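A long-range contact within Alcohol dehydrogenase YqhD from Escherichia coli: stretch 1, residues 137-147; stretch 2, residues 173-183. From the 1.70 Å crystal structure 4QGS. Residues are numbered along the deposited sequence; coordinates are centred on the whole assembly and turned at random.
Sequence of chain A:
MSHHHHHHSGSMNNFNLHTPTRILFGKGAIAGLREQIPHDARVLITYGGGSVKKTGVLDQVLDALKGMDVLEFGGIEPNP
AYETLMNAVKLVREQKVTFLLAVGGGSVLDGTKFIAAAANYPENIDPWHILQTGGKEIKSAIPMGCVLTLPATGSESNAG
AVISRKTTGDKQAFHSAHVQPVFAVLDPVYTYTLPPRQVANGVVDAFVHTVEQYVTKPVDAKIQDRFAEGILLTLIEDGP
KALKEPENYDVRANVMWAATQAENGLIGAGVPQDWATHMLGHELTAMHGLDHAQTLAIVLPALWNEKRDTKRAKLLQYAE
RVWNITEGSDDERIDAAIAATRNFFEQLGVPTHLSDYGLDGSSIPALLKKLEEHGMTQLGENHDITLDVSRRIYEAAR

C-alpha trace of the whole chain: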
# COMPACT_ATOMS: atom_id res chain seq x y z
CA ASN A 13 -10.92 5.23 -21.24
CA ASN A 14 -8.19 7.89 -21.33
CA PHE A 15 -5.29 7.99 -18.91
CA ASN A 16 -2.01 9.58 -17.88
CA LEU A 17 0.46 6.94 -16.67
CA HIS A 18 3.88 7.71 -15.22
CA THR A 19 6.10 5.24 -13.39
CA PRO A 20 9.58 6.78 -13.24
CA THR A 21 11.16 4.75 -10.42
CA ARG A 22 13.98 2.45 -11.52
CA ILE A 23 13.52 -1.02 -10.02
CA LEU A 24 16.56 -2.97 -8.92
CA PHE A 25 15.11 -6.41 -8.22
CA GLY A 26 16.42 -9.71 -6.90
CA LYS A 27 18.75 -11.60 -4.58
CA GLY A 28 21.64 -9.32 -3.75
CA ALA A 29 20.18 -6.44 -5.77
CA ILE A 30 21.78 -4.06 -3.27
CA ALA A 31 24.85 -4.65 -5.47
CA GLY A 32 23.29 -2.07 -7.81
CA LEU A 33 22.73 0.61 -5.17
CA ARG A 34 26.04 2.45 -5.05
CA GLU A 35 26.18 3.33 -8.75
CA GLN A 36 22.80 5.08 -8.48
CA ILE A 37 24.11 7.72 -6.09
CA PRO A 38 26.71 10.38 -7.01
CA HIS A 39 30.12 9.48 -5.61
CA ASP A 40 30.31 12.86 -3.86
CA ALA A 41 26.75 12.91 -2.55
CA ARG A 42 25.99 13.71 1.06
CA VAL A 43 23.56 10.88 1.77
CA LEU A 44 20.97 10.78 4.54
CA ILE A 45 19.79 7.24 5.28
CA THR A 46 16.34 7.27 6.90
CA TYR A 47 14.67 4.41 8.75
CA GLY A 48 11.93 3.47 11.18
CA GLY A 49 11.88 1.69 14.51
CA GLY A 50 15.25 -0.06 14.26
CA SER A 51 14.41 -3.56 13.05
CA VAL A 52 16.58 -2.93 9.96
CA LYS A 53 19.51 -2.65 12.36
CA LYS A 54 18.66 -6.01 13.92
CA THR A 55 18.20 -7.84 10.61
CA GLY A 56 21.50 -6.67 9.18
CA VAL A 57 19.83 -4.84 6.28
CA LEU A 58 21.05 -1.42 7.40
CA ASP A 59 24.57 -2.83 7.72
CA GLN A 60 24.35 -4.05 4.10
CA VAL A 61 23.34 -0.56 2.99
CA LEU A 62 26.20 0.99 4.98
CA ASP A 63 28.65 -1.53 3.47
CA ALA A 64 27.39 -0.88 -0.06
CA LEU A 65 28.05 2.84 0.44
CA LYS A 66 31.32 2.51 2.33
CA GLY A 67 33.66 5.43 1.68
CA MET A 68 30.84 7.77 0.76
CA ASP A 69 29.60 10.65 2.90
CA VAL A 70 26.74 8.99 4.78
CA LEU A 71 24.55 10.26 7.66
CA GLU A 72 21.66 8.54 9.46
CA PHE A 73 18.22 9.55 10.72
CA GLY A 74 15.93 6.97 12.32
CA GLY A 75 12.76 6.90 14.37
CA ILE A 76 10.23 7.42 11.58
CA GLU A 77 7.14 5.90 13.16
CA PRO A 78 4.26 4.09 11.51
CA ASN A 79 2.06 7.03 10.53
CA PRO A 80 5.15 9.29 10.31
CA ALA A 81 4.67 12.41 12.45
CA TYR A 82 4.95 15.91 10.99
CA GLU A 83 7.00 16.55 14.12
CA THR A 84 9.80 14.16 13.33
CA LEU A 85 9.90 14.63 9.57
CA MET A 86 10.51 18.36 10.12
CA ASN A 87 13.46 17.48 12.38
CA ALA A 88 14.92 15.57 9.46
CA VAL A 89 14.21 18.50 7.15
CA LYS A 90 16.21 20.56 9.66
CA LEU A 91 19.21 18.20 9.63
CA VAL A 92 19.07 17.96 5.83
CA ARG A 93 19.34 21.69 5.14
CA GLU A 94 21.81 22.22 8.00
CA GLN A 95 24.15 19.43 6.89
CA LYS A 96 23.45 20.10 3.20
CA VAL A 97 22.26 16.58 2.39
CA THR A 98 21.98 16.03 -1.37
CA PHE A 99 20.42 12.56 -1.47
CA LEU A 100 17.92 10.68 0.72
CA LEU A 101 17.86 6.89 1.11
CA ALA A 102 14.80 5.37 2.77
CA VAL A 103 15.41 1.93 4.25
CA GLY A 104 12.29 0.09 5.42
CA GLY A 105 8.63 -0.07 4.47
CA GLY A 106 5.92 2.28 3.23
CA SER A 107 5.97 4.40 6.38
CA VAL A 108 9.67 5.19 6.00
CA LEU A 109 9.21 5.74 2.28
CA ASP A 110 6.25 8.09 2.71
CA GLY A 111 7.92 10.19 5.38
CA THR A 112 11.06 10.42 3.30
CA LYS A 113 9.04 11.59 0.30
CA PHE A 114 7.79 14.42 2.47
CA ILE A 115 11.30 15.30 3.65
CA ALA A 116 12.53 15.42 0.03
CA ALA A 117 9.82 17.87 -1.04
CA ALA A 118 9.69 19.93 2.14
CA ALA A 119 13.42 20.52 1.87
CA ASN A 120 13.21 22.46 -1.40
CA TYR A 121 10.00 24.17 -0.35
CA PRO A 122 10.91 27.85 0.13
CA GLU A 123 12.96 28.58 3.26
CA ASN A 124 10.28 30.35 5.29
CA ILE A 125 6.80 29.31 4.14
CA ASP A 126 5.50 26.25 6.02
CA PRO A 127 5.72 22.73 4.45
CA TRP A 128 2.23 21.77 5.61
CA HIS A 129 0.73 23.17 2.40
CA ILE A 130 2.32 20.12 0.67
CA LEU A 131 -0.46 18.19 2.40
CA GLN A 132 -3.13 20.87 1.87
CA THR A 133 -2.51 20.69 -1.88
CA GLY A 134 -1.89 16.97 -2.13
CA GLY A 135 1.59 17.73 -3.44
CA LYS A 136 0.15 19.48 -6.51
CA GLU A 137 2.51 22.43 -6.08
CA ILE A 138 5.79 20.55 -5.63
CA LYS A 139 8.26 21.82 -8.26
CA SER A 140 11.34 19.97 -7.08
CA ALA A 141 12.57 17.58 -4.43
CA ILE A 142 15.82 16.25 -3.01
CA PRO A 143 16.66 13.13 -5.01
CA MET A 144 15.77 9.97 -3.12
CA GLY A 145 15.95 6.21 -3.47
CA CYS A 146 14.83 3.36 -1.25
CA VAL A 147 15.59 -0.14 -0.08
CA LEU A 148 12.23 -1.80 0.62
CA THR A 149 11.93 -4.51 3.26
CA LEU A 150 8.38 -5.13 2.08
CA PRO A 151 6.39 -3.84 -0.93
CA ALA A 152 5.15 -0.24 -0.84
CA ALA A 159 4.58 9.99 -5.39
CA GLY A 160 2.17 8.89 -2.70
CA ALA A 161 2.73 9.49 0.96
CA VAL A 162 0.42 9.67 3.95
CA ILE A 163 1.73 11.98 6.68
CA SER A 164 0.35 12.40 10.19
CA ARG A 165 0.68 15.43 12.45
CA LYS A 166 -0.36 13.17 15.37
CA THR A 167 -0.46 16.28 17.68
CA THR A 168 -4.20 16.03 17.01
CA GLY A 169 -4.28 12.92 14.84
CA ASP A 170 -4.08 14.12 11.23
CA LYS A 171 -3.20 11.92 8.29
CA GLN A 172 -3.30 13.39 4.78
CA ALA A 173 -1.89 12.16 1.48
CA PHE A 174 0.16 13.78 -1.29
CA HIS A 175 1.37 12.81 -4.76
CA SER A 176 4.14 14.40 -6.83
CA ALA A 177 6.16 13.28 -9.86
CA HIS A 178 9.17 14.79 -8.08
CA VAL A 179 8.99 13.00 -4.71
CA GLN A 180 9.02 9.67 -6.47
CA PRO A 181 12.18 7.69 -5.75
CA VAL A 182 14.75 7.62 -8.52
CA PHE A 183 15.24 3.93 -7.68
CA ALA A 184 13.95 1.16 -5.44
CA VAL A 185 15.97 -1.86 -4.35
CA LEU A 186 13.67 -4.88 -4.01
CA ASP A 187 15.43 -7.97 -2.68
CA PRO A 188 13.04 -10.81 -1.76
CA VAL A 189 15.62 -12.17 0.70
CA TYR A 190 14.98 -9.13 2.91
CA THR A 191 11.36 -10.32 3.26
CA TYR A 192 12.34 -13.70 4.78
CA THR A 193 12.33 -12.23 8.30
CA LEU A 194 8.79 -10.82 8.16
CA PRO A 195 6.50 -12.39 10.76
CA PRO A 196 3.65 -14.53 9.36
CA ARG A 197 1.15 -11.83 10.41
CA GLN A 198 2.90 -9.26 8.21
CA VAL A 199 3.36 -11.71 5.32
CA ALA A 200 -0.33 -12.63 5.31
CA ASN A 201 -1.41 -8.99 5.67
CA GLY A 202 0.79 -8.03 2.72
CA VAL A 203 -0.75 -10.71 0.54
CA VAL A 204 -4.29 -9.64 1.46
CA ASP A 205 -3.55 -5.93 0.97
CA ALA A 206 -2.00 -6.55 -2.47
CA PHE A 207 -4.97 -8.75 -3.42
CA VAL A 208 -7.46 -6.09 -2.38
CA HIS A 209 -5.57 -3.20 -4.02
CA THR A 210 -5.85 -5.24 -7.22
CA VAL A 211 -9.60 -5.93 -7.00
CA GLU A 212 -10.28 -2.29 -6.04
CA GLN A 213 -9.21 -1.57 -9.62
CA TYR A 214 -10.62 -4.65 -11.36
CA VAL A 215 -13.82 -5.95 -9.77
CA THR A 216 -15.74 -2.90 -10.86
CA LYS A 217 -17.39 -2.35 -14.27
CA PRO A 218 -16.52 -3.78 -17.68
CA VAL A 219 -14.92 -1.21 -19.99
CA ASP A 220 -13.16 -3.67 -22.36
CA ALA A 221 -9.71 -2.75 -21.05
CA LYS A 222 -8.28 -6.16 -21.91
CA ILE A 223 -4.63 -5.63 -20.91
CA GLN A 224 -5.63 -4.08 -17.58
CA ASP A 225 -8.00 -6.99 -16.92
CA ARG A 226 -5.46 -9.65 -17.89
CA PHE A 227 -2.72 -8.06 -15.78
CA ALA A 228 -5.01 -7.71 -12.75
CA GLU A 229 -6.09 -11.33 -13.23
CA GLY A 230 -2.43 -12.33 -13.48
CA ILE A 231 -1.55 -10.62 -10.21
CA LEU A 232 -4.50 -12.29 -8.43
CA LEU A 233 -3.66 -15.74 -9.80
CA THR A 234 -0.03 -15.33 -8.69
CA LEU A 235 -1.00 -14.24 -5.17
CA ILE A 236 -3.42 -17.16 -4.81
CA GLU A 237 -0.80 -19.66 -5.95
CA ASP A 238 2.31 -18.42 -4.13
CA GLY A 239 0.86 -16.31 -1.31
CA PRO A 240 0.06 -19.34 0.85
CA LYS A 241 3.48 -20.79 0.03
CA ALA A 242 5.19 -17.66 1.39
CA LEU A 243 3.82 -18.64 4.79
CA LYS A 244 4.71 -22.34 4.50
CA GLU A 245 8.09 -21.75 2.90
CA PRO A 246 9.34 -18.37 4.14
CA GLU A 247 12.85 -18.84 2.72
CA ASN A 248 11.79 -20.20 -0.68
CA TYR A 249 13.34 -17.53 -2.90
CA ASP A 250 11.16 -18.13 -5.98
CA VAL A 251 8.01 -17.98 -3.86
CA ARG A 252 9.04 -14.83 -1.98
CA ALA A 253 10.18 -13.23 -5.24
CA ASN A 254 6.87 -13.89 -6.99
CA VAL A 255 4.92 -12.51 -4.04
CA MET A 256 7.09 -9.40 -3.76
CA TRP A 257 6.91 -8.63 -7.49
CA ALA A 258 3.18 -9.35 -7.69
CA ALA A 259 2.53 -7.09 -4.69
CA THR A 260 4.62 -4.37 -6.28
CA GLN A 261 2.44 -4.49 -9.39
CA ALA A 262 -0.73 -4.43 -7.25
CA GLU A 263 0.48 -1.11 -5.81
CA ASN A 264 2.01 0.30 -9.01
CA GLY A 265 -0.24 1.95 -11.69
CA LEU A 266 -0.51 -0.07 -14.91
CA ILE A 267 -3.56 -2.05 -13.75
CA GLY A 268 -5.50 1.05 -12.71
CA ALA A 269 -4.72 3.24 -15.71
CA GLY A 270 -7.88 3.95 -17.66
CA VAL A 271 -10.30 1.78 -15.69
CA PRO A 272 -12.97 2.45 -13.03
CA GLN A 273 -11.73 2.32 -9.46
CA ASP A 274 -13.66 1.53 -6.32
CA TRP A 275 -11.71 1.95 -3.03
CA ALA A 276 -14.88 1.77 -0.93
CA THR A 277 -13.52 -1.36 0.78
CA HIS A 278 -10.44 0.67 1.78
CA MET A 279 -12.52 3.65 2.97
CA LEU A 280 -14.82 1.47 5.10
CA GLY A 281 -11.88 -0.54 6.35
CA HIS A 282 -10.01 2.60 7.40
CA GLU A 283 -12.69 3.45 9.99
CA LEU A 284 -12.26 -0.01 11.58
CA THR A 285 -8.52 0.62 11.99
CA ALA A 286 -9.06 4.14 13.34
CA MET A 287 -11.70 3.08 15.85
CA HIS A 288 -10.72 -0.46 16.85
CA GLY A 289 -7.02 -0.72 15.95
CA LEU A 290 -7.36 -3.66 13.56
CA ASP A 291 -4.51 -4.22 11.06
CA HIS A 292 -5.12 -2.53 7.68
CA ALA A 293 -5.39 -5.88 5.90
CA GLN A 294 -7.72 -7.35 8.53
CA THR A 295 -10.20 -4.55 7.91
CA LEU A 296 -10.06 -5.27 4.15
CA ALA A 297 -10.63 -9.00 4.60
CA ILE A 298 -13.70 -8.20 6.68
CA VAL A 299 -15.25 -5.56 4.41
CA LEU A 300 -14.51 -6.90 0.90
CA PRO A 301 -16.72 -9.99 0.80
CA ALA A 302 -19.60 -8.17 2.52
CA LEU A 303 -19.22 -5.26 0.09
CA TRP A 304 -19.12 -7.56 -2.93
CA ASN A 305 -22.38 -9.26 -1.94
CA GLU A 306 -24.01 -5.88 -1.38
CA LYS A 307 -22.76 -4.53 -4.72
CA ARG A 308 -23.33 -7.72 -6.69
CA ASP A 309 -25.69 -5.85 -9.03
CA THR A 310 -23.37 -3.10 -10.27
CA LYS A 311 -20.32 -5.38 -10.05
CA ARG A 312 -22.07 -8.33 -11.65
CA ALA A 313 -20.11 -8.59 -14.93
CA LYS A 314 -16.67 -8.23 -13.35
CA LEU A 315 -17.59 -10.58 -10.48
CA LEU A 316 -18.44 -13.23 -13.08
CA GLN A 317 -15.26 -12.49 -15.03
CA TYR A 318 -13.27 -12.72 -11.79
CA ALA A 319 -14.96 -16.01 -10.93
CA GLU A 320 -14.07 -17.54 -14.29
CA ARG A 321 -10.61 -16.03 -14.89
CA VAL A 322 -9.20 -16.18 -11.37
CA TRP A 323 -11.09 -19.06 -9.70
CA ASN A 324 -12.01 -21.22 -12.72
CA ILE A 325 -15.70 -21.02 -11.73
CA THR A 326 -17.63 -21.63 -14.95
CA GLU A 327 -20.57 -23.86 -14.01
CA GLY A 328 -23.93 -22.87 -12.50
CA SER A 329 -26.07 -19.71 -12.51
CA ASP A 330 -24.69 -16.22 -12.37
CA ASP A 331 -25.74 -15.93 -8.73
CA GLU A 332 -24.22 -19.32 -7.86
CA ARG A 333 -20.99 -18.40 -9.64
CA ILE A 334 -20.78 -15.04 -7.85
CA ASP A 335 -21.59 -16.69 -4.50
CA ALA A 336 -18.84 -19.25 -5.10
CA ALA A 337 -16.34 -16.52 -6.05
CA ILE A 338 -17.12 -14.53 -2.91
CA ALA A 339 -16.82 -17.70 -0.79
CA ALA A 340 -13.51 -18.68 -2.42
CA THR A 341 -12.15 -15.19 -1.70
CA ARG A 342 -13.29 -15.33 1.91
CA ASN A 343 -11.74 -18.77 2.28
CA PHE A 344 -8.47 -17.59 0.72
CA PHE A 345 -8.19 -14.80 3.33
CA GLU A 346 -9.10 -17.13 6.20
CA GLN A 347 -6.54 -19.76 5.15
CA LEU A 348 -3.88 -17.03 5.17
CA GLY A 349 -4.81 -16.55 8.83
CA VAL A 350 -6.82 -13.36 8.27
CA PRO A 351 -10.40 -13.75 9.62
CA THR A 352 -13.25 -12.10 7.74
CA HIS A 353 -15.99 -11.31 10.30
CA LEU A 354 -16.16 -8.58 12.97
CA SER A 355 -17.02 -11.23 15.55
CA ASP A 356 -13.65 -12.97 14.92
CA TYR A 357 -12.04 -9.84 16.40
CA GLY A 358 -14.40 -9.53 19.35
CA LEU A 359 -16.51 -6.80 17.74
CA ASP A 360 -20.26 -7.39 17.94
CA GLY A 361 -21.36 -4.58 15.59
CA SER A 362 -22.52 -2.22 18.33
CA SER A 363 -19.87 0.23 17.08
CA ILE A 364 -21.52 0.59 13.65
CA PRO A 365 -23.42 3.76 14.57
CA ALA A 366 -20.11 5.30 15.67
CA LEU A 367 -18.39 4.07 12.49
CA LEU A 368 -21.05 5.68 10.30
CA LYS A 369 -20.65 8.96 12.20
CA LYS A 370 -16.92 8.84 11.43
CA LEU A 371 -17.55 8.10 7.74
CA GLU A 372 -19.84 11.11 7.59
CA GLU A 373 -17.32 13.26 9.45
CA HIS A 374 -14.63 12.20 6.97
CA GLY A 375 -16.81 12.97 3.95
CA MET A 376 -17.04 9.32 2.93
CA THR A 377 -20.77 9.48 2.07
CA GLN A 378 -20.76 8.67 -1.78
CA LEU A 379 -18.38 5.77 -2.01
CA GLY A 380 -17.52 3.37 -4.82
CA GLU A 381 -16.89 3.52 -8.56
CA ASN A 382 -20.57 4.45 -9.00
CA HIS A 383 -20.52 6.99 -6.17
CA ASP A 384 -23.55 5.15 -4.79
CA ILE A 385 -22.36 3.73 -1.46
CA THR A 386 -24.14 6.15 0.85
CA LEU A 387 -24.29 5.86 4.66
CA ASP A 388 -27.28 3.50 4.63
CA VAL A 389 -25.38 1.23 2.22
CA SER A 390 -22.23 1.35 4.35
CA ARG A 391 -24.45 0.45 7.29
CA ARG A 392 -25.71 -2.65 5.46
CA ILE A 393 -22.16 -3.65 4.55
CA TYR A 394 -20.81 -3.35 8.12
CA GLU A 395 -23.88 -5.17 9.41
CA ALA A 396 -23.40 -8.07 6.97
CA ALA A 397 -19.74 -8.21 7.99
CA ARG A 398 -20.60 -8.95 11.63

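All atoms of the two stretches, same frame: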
# COMPACT_ATOMS: atom_id res chain seq x y z
N GLU A 137 1.68 21.25 -5.87
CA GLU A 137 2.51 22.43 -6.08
C GLU A 137 4.01 22.16 -5.90
O GLU A 137 4.81 23.09 -5.90
CB GLU A 137 2.07 23.54 -5.12
CG GLU A 137 0.61 23.96 -5.29
CD GLU A 137 0.29 24.41 -6.70
OE1 GLU A 137 1.19 24.94 -7.38
OE2 GLU A 137 -0.87 24.24 -7.14
N ILE A 138 4.38 20.90 -5.74
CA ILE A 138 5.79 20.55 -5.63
C ILE A 138 6.48 20.71 -6.99
O ILE A 138 6.06 20.12 -7.99
CB ILE A 138 5.98 19.11 -5.10
CG1 ILE A 138 5.47 19.02 -3.65
CG2 ILE A 138 7.44 18.69 -5.18
CD1 ILE A 138 5.26 17.60 -3.15
N LYS A 139 7.52 21.54 -7.03
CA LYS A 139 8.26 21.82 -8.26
C LYS A 139 9.56 21.03 -8.33
O LYS A 139 10.11 20.79 -9.41
CB LYS A 139 8.58 23.31 -8.39
CG LYS A 139 7.53 24.13 -9.13
CD LYS A 139 6.25 24.22 -8.34
CE LYS A 139 5.19 25.02 -9.07
NZ LYS A 139 3.94 25.09 -8.29
N SER A 140 10.06 20.64 -7.17
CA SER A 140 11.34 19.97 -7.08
C SER A 140 11.46 19.27 -5.74
O SER A 140 10.77 19.63 -4.78
CB SER A 140 12.50 20.95 -7.24
OG SER A 140 12.68 21.70 -6.04
N ALA A 141 12.34 18.29 -5.67
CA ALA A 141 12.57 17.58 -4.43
C ALA A 141 14.01 17.09 -4.39
O ALA A 141 14.64 16.89 -5.43
CB ALA A 141 11.60 16.42 -4.29
N ILE A 142 14.53 16.92 -3.18
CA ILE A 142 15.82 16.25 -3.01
C ILE A 142 15.71 14.85 -3.59
O ILE A 142 14.74 14.14 -3.32
CB ILE A 142 16.23 16.18 -1.54
CG1 ILE A 142 16.38 17.59 -0.99
CG2 ILE A 142 17.53 15.39 -1.36
CD1 ILE A 142 17.04 17.62 0.33
N PRO A 143 16.69 14.47 -4.42
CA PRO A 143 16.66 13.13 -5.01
C PRO A 143 16.61 12.08 -3.92
O PRO A 143 17.24 12.25 -2.87
CB PRO A 143 17.97 13.06 -5.79
CG PRO A 143 18.27 14.49 -6.12
CD PRO A 143 17.83 15.25 -4.91
N MET A 144 15.84 11.01 -4.14
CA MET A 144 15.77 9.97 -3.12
C MET A 144 15.62 8.60 -3.76
O MET A 144 15.08 8.46 -4.85
CB MET A 144 14.62 10.24 -2.14
CG MET A 144 13.24 10.24 -2.76
SD MET A 144 11.94 10.01 -1.51
CE MET A 144 12.29 8.32 -1.03
N GLY A 145 16.13 7.59 -3.06
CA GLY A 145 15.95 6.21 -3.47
C GLY A 145 15.49 5.45 -2.24
O GLY A 145 15.33 6.03 -1.16
N CYS A 146 15.24 4.16 -2.40
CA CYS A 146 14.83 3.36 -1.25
C CYS A 146 15.28 1.91 -1.36
O CYS A 146 15.59 1.39 -2.45
CB CYS A 146 13.31 3.42 -1.06
SG CYS A 146 12.33 2.77 -2.44
N VAL A 147 15.35 1.28 -0.21
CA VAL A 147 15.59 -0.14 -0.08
C VAL A 147 14.40 -0.69 0.69
O VAL A 147 14.27 -0.43 1.89
CB VAL A 147 16.92 -0.44 0.64
CG1 VAL A 147 17.14 -1.94 0.76
CG2 VAL A 147 18.08 0.22 -0.12
N ALA A 173 -2.72 12.75 2.52
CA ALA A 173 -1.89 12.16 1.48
C ALA A 173 -1.40 13.22 0.50
O ALA A 173 -1.97 14.31 0.41
CB ALA A 173 -2.67 11.07 0.74
N PHE A 174 -0.32 12.91 -0.22
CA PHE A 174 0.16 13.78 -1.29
C PHE A 174 0.92 13.00 -2.35
O PHE A 174 1.59 12.01 -2.05
CB PHE A 174 1.02 14.91 -0.72
CG PHE A 174 2.38 14.48 -0.24
CD1 PHE A 174 3.49 14.59 -1.05
CD2 PHE A 174 2.54 14.00 1.05
CE1 PHE A 174 4.74 14.21 -0.59
CE2 PHE A 174 3.78 13.62 1.51
CZ PHE A 174 4.88 13.72 0.69
N HIS A 175 0.79 13.46 -3.59
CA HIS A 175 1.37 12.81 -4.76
C HIS A 175 2.15 13.85 -5.55
O HIS A 175 1.67 14.97 -5.75
CB HIS A 175 0.25 12.19 -5.62
CD2 HIS A 175 0.83 10.04 -6.96
CE1 HIS A 175 1.54 10.99 -8.80
N SER A 176 3.36 13.50 -5.99
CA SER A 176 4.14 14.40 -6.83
C SER A 176 5.19 13.66 -7.64
O SER A 176 5.99 12.90 -7.10
CB SER A 176 4.82 15.47 -5.98
OG SER A 176 5.72 16.24 -6.77
N ALA A 177 5.20 13.91 -8.95
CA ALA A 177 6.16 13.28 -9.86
C ALA A 177 7.62 13.54 -9.47
O ALA A 177 8.53 12.96 -10.06
CB ALA A 177 5.91 13.76 -11.29
N HIS A 178 7.83 14.41 -8.49
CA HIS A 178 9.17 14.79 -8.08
C HIS A 178 9.62 14.12 -6.78
O HIS A 178 10.81 14.02 -6.52
CB HIS A 178 9.27 16.31 -7.94
CG HIS A 178 9.19 17.04 -9.25
ND1 HIS A 178 8.49 18.21 -9.41
CD2 HIS A 178 9.74 16.75 -10.45
CE1 HIS A 178 8.60 18.61 -10.67
NE2 HIS A 178 9.35 17.75 -11.32
N VAL A 179 8.66 13.67 -5.97
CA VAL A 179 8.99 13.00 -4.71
C VAL A 179 9.06 11.50 -4.92
O VAL A 179 9.27 10.74 -3.97
CB VAL A 179 7.98 13.31 -3.60
CG1 VAL A 179 7.79 14.80 -3.46
CG2 VAL A 179 6.65 12.61 -3.88
N GLN A 180 8.87 11.07 -6.16
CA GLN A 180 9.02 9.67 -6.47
C GLN A 180 10.49 9.29 -6.40
O GLN A 180 11.35 10.04 -6.87
CB GLN A 180 8.48 9.33 -7.85
CG GLN A 180 7.13 9.93 -8.12
CD GLN A 180 6.29 9.05 -9.00
OE1 GLN A 180 5.87 7.97 -8.59
NE2 GLN A 180 6.02 9.51 -10.22
N PRO A 181 10.78 8.12 -5.82
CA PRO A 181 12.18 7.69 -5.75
C PRO A 181 12.79 7.47 -7.13
O PRO A 181 12.14 6.97 -8.05
CB PRO A 181 12.10 6.37 -4.96
CG PRO A 181 10.71 5.91 -5.08
CD PRO A 181 9.86 7.15 -5.20
N VAL A 182 14.06 7.85 -7.27
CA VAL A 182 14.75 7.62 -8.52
C VAL A 182 14.93 6.12 -8.71
O VAL A 182 14.89 5.63 -9.83
CB VAL A 182 16.11 8.35 -8.57
CG1 VAL A 182 15.90 9.85 -8.66
CG2 VAL A 182 16.93 8.03 -7.35
N PHE A 183 15.12 5.39 -7.60
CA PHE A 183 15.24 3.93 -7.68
C PHE A 183 14.66 3.25 -6.44
O PHE A 183 14.51 3.86 -5.40
CB PHE A 183 16.70 3.49 -7.85
CG PHE A 183 17.57 3.88 -6.69
CD1 PHE A 183 17.66 3.09 -5.57
CD2 PHE A 183 18.30 5.06 -6.74
CE1 PHE A 183 18.45 3.47 -4.50
CE2 PHE A 183 19.10 5.44 -5.67
CZ PHE A 183 19.17 4.65 -4.55
O HOH W 1 12.60 13.06 -4.87
O HOH W 2 13.57 11.17 -6.30

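Two stretches of YqhD, whose touching residues are at least 35 positions apart in sequence, meet in a mixed contact, with main-chain hydrogen bonds at one end, apolar side chains at the other and ordered water between, and they bury 641 Å² in all. It illustrates a general principle: where two stretches of a chain run alongside each other without a continuous ladder, different kinds of interaction take over in turn.

At one end the main chains bond directly. Val 182 N donates to Met 144 O at 2.7 Å, and Cys 146 N donates to Phe 183 O at 3.1 Å, so the two bonds fall on both sides of Gly 145. That glycine lies over one face of the Phe 183 ring, its CA 3.8 Å from the ring centroid and only 12° off the normal, a CH-pi contact. The absence of a side chain makes this possible, since a CB built at Gly 145 would stand 2.2 Å from Phe 183 CZ, a clash. Pro 181 brings its CA within 3.1 Å of Met 144 O in a CA-H...O contact.

Between the two ends, water lies between the backbones. The O of one molecule is 2.9 Å from Ile 142 O and 2.6 Å from His 178 O; a second accepts from Met 144 N, its O 3.1 Å away, and the same O lies 2.6 Å from Gln 180 O.

At the other end, Ile 138 points toward the partner stretch. Its CD1 lies 3.8 Å from Val 179 CG1 and 4.1 Å from Phe 174 CD1, while Ala 141 CB approaches Val 179 CG1 at 4.2 Å. His 178 borders this patch, and its ND1 makes a weak hydrogen bond to Ile 138 O at 3.4 Å, near the ring plane. Lys 139 O is nearer to His 178 ND1, at 3.0 Å, but the angle is poor: proximity alone does not make a bond.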